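Local atomic coordinates of protein HTP-2 (Caenorhabditis elegans, PDB entry 4TZM), a protein that probably helps build the meiotic chromosome axis, its HORMA domain binding a closure motif of the partner protein HTP-3. Residues 122-136 / 236-250. Residues are numbered along the deposited sequence; the frame is centred on the assembly and turned at random.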
loop_
_atom_site.group_PDB
_atom_site.type_symbol
_atom_site.label_atom_id
_atom_site.label_comp_id
_atom_site.label_asym_id
_atom_site.label_seq_id
_atom_site.Cartn_x
_atom_site.Cartn_y
_atom_site.Cartn_z
ATOM N N ILE A 122 15.034 -8.075 7.356
ATOM C CA ILE A 122 16.180 -7.535 6.640
ATOM C C ILE A 122 15.703 -6.502 5.621
ATOM O O ILE A 122 16.498 -5.732 5.079
ATOM C CB ILE A 122 16.986 -8.644 5.929
ATOM C CG1 ILE A 122 16.195 -9.223 4.753
ATOM C CG2 ILE A 122 17.364 -9.743 6.915
ATOM C CD1 ILE A 122 17.051 -10.005 3.768
ATOM N N GLU A 123 14.394 -6.490 5.375
ATOM C CA GLU A 123 13.771 -5.517 4.479
ATOM C C GLU A 123 12.271 -5.401 4.754
ATOM O O GLU A 123 11.583 -6.411 4.900
ATOM C CB GLU A 123 14.011 -5.902 3.018
ATOM C CG GLU A 123 13.442 -4.919 2.008
ATOM C CD GLU A 123 14.016 -5.114 0.617
ATOM O OE1 GLU A 123 15.175 -4.703 0.380
ATOM O OE2 GLU A 123 13.308 -5.679 -0.241
ATOM N N VAL A 124 11.769 -4.170 4.829
ATOM C CA VAL A 124 10.350 -3.932 5.087
ATOM C C VAL A 124 9.767 -2.845 4.188
ATOM O O VAL A 124 10.320 -1.752 4.082
ATOM C CB VAL A 124 10.096 -3.521 6.557
ATOM C CG1 VAL A 124 8.648 -3.098 6.752
ATOM C CG2 VAL A 124 10.447 -4.653 7.503
ATOM N N PHE A 125 8.649 -3.154 3.540
ATOM C CA PHE A 125 7.857 -2.141 2.855
ATOM C C PHE A 125 6.540 -1.953 3.599
ATOM O O PHE A 125 5.690 -2.844 3.598
ATOM C CB PHE A 125 7.608 -2.533 1.399
ATOM C CG PHE A 125 8.793 -2.316 0.507
ATOM C CD1 PHE A 125 9.795 -3.270 0.418
ATOM C CD2 PHE A 125 8.910 -1.153 -0.241
ATOM C CE1 PHE A 125 10.894 -3.070 -0.406
ATOM C CE2 PHE A 125 10.004 -0.945 -1.065
ATOM C CZ PHE A 125 10.998 -1.906 -1.149
ATOM N N SER A 126 6.378 -0.797 4.239
ATOM C CA SER A 126 5.236 -0.573 5.122
ATOM C C SER A 126 4.284 0.498 4.603
ATOM O O SER A 126 4.709 1.508 4.038
ATOM C CB SER A 126 5.721 -0.191 6.522
ATOM O OG SER A 126 6.480 1.002 6.492
ATOM N N MET A 127 2.992 0.261 4.793
ATOM C CA MET A 127 1.971 1.247 4.463
ATOM C C MET A 127 1.105 1.521 5.695
ATOM O O MET A 127 0.289 0.688 6.090
ATOM C CB MET A 127 1.113 0.769 3.285
ATOM C CG MET A 127 0.224 1.854 2.685
ATOM S SD MET A 127 -0.603 1.363 1.152
ATOM C CE MET A 127 0.755 0.639 0.239
ATOM N N LYS A 128 1.299 2.689 6.303
ATOM C CA LYS A 128 0.589 3.051 7.527
ATOM C C LYS A 128 -0.564 3.997 7.225
ATOM O O LYS A 128 -0.450 4.874 6.372
ATOM C CB LYS A 128 1.543 3.691 8.536
ATOM C CG LYS A 128 2.675 2.780 8.984
ATOM C CD LYS A 128 3.691 3.529 9.833
ATOM C CE LYS A 128 4.811 2.609 10.295
ATOM N NZ LYS A 128 5.825 3.316 11.128
ATOM N N PHE A 129 -1.670 3.826 7.939
ATOM C CA PHE A 129 -2.897 4.528 7.593
ATOM C C PHE A 129 -3.350 5.533 8.655
ATOM O O PHE A 129 -3.015 5.417 9.835
ATOM C CB PHE A 129 -4.009 3.507 7.312
ATOM C CG PHE A 129 -3.769 2.684 6.074
ATOM C CD1 PHE A 129 -3.039 1.504 6.133
ATOM C CD2 PHE A 129 -4.259 3.102 4.844
ATOM C CE1 PHE A 129 -2.809 0.753 4.989
ATOM C CE2 PHE A 129 -4.034 2.356 3.698
ATOM C CZ PHE A 129 -3.308 1.182 3.771
ATOM N N ILE A 130 -4.090 6.540 8.203
ATOM C CA ILE A 130 -4.742 7.499 9.083
ATOM C C ILE A 130 -6.183 7.635 8.632
ATOM O O ILE A 130 -6.456 7.749 7.438
ATOM C CB ILE A 130 -4.061 8.883 9.056
ATOM C CG1 ILE A 130 -2.585 8.770 9.436
ATOM C CG2 ILE A 130 -4.779 9.858 9.990
ATOM C CD1 ILE A 130 -1.809 10.059 9.277
ATOM N N TYR A 131 -7.104 7.613 9.586
ATOM C CA TYR A 131 -8.515 7.724 9.270
ATOM C C TYR A 131 -9.022 9.104 9.672
ATOM O O TYR A 131 -8.630 9.635 10.707
ATOM C CB TYR A 131 -9.292 6.604 9.967
ATOM C CG TYR A 131 -8.857 5.237 9.489
ATOM C CD1 TYR A 131 -9.383 4.692 8.326
ATOM C CD2 TYR A 131 -7.892 4.506 10.178
ATOM C CE1 TYR A 131 -8.980 3.452 7.871
ATOM C CE2 TYR A 131 -7.482 3.263 9.726
ATOM C CZ TYR A 131 -8.032 2.742 8.571
ATOM O OH TYR A 131 -7.635 1.504 8.108
ATOM N N PHE A 132 -9.860 9.701 8.831
ATOM C CA PHE A 132 -10.397 11.025 9.127
ATOM C C PHE A 132 -11.903 10.987 9.328
ATOM O O PHE A 132 -12.597 10.100 8.821
ATOM C CB PHE A 132 -10.055 12.018 8.017
ATOM C CG PHE A 132 -8.588 12.314 7.895
ATOM C CD1 PHE A 132 -7.759 11.479 7.158
ATOM C CD2 PHE A 132 -8.036 13.434 8.506
ATOM C CE1 PHE A 132 -6.404 11.749 7.038
ATOM C CE2 PHE A 132 -6.680 13.710 8.391
ATOM C CZ PHE A 132 -5.864 12.866 7.655
ATOM N N GLU A 133 -12.391 11.970 10.070
ATOM C CA GLU A 133 -13.810 12.113 10.350
ATOM C C GLU A 133 -14.215 13.554 10.080
ATOM O O GLU A 133 -13.364 14.378 9.735
ATOM C CB GLU A 133 -14.108 11.734 11.796
ATOM C CG GLU A 133 -13.443 12.662 12.800
ATOM C CD GLU A 133 -13.179 11.989 14.129
ATOM O OE1 GLU A 133 -13.618 10.835 14.307
ATOM O OE2 GLU A 133 -12.529 12.616 14.994
ATOM N N ASN A 134 -15.503 13.853 10.238
ATOM C CA ASN A 134 -16.015 15.208 10.049
ATOM C C ASN A 134 -15.625 15.778 8.688
ATOM O O ASN A 134 -14.768 16.657 8.595
ATOM C CB ASN A 134 -15.514 16.118 11.175
ATOM C CG ASN A 134 -16.245 17.442 11.228
ATOM O OD1 ASN A 134 -17.260 17.636 10.558
ATOM N ND2 ASN A 134 -15.737 18.362 12.037
ATOM N N GLY A 135 -16.243 15.252 7.634
ATOM C CA GLY A 135 -15.963 15.694 6.280
ATOM C C GLY A 135 -14.580 15.305 5.788
ATOM O O GLY A 135 -14.081 15.873 4.820
ATOM N N GLY A 136 -13.959 14.335 6.455
ATOM C CA GLY A 136 -12.627 13.882 6.093
ATOM C C GLY A 136 -11.533 14.879 6.437
ATOM O O GLY A 136 -10.476 14.893 5.803
ATOM N N ARG A 236 -3.509 10.848 -0.111
ATOM C CA ARG A 236 -4.521 11.587 0.634
ATOM C C ARG A 236 -5.802 11.703 -0.184
ATOM O O ARG A 236 -6.062 12.740 -0.798
ATOM C CB ARG A 236 -4.001 12.979 1.023
ATOM C CG ARG A 236 -4.938 13.830 1.902
ATOM C CD ARG A 236 -5.387 13.089 3.153
ATOM N NE ARG A 236 -5.949 13.970 4.178
ATOM C CZ ARG A 236 -7.251 14.144 4.400
ATOM N NH1 ARG A 236 -8.149 13.508 3.660
ATOM N NH2 ARG A 236 -7.655 14.957 5.365
ATOM N N PRO A 237 -6.601 10.625 -0.216
ATOM C CA PRO A 237 -7.948 10.746 -0.778
ATOM C C PRO A 237 -8.881 11.477 0.185
ATOM O O PRO A 237 -8.412 12.087 1.149
ATOM C CB PRO A 237 -8.381 9.292 -0.986
ATOM C CG PRO A 237 -7.544 8.501 -0.059
ATOM C CD PRO A 237 -6.239 9.225 0.063
ATOM N N GLY A 238 -10.182 11.414 -0.074
ATOM C CA GLY A 238 -11.155 12.165 0.696
ATOM C C GLY A 238 -11.150 11.954 2.201
ATOM O O GLY A 238 -11.268 12.915 2.961
ATOM N N HIS A 239 -11.024 10.711 2.651
ATOM C CA HIS A 239 -11.256 10.430 4.064
ATOM C C HIS A 239 -10.210 9.518 4.680
ATOM O O HIS A 239 -10.373 9.043 5.805
ATOM C CB HIS A 239 -12.655 9.834 4.241
ATOM C CG HIS A 239 -13.744 10.727 3.734
ATOM N ND1 HIS A 239 -14.498 11.527 4.563
ATOM C CD2 HIS A 239 -14.176 10.972 2.475
ATOM C CE1 HIS A 239 -15.361 12.215 3.839
ATOM N NE2 HIS A 239 -15.188 11.899 2.569
ATOM N N HIS A 240 -9.128 9.289 3.948
ATOM C CA HIS A 240 -8.072 8.413 4.419
ATOM C C HIS A 240 -6.714 8.983 4.046
ATOM O O HIS A 240 -6.610 9.830 3.159
ATOM C CB HIS A 240 -8.221 7.008 3.823
ATOM C CG HIS A 240 -9.544 6.366 4.099
ATOM N ND1 HIS A 240 -10.685 6.682 3.394
ATOM C CD2 HIS A 240 -9.911 5.429 5.008
ATOM C CE1 HIS A 240 -11.700 5.968 3.856
ATOM N NE2 HIS A 240 -11.253 5.202 4.836
ATOM N N ALA A 241 -5.677 8.519 4.732
ATOM C CA ALA A 241 -4.308 8.847 4.364
ATOM C C ALA A 241 -3.422 7.626 4.567
ATOM O O ALA A 241 -3.663 6.820 5.465
ATOM C CB ALA A 241 -3.792 10.035 5.175
ATOM N N ALA A 242 -2.404 7.493 3.723
ATOM C CA ALA A 242 -1.458 6.394 3.836
ATOM C C ALA A 242 -0.019 6.903 3.731
ATOM O O ALA A 242 0.259 7.855 2.997
ATOM C CB ALA A 242 -1.732 5.350 2.770
ATOM N N HIS A 243 0.888 6.277 4.475
ATOM C CA HIS A 243 2.305 6.617 4.400
ATOM C C HIS A 243 3.133 5.378 4.061
ATOM O O HIS A 243 3.118 4.391 4.801
ATOM C CB HIS A 243 2.784 7.228 5.713
ATOM C CG HIS A 243 4.189 7.739 5.660
ATOM N ND1 HIS A 243 5.207 7.191 6.410
ATOM C CD2 HIS A 243 4.747 8.742 4.942
ATOM C CE1 HIS A 243 6.332 7.842 6.161
ATOM N NE2 HIS A 243 6.079 8.784 5.273
ATOM N N MET A 244 3.847 5.442 2.940
ATOM C CA MET A 244 4.655 4.326 2.451
ATOM C C MET A 244 6.132 4.528 2.805
ATOM O O MET A 244 6.707 5.593 2.554
ATOM C CB MET A 244 4.473 4.169 0.933
ATOM C CG MET A 244 5.061 2.893 0.336
ATOM S SD MET A 244 4.204 1.380 0.833
ATOM C CE MET A 244 5.189 0.131 0.007
ATOM N N GLN A 245 6.736 3.507 3.401
ATOM C CA GLN A 245 8.113 3.591 3.875
ATOM C C GLN A 245 8.881 2.322 3.537
ATOM O O GLN A 245 8.289 1.263 3.340
ATOM C CB GLN A 245 8.143 3.828 5.386
ATOM C CG GLN A 245 8.631 5.200 5.805
ATOM C CD GLN A 245 8.346 5.503 7.265
ATOM O OE1 GLN A 245 7.578 4.797 7.919
ATOM N NE2 GLN A 245 8.962 6.561 7.783
ATOM N N CYS A 246 10.204 2.430 3.464
ATOM C CA CYS A 246 11.041 1.264 3.221
ATOM C C CYS A 246 12.243 1.259 4.149
ATOM O O CYS A 246 13.040 2.196 4.154
ATOM C CB CYS A 246 11.506 1.216 1.762
ATOM S SG CYS A 246 12.643 -0.145 1.369
ATOM N N TRP A 247 12.343 0.210 4.956
ATOM C CA TRP A 247 13.559 -0.089 5.698
ATOM C C TRP A 247 14.265 -1.218 4.964
ATOM O O TRP A 247 13.610 -2.140 4.478
ATOM C CB TRP A 247 13.251 -0.494 7.140
ATOM C CG TRP A 247 12.818 0.636 8.022
ATOM C CD1 TRP A 247 13.624 1.544 8.644
ATOM C CD2 TRP A 247 11.476 0.967 8.398
ATOM N NE1 TRP A 247 12.868 2.425 9.377
ATOM C CE2 TRP A 247 11.545 2.093 9.243
ATOM C CE3 TRP A 247 10.222 0.424 8.100
ATOM C CZ2 TRP A 247 10.407 2.685 9.793
ATOM C CZ3 TRP A 247 9.094 1.013 8.647
ATOM C CH2 TRP A 247 9.195 2.131 9.483
ATOM N N SER A 248 15.588 -1.158 4.865
ATOM C CA SER A 248 16.294 -2.179 4.102
ATOM C C SER A 248 17.764 -2.337 4.479
ATOM O O SER A 248 18.469 -1.359 4.722
ATOM C CB SER A 248 16.180 -1.878 2.603
ATOM O OG SER A 248 16.626 -2.981 1.832
ATOM N N LYS A 249 18.209 -3.587 4.525
ATOM C CA LYS A 249 19.622 -3.902 4.666
ATOM C C LYS A 249 20.336 -3.626 3.350
ATOM O O LYS A 249 21.544 -3.388 3.319
ATOM C CB LYS A 249 19.820 -5.364 5.069
ATOM C CG LYS A 249 19.566 -5.672 6.535
ATOM C CD LYS A 249 20.569 -4.962 7.427
ATOM C CE LYS A 249 20.759 -5.707 8.740
ATOM N NZ LYS A 249 21.650 -4.975 9.683
ATOM N N SER A 250 19.570 -3.651 2.264
ATOM C CA SER A 250 20.120 -3.554 0.915
ATOM C C SER A 250 20.341 -2.109 0.462
ATOM O O SER A 250 20.578 -1.853 -0.720
ATOM C CB SER A 250 19.197 -4.270 -0.075
ATOM O OG SER A 250 18.906 -5.589 0.355
HETATM O O HOH W 1 17.688 -6.590 2.458
HETATM O O HOH W 2 -12.446 7.504 7.295
HETATM O O HOH W 3 -14.740 11.572 7.201
HETATM O O HOH W 4 -12.083 15.262 2.836
#
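Glu-123 OE1 is gripped by two groups: Ser-248 OG donates to its anti lone pair at 2.7 Å, and Arg-57, outside both segments, adds a salt bridge. The same Ser-248 OG accepts from Ser-250 N, an ST turn that fixes the hydroxyl as strand 240-248 ends. Strands 123-133 and 240-248 are joined by nine antiparallel bridges, in unbroken register from Glu-123/Ser-248 to Tyr-131/His-240. Val-124/Trp-247, Ser-126/Gln-245, Lys-128/His-243 and Ile-130/Ala-241 each exchange two N-H...O bonds. On one face Cys-246 SG sits over the Phe-125 ring, 3.8 Å from its centroid and 23° off the normal, while Met-244 CE meets the ring edge; on the other, Trp-247 CZ3 approaches Ser-126 OG, a buried hydroxyl without a polar partner. At the far end the guanidinium of Arg-236 lies flat on Phe-132, planes 19° apart and CZ 3.7 Å from the ring centroid, a cation-pi stack. The bend at chi2 (53°) helps fold the arginine chain back to this ring, where NH2 donates in the guanidinium plane to Gly-136 O at 2.9 Å, NH1 bonds Pro-237 O, and NE hydrogen-bonds to Leu-159 O, outside the segments. A leucine in place of Arg-236 would probably leave Gly-136 O without its charged donor and strip the Phe-132 face of its cation. Within the central HORMA sheet, this chemistry implies a strand pair held by a backbone ladder, with buried, multiply bonded Glu-123 and Arg-236 probably helping to fix its ends.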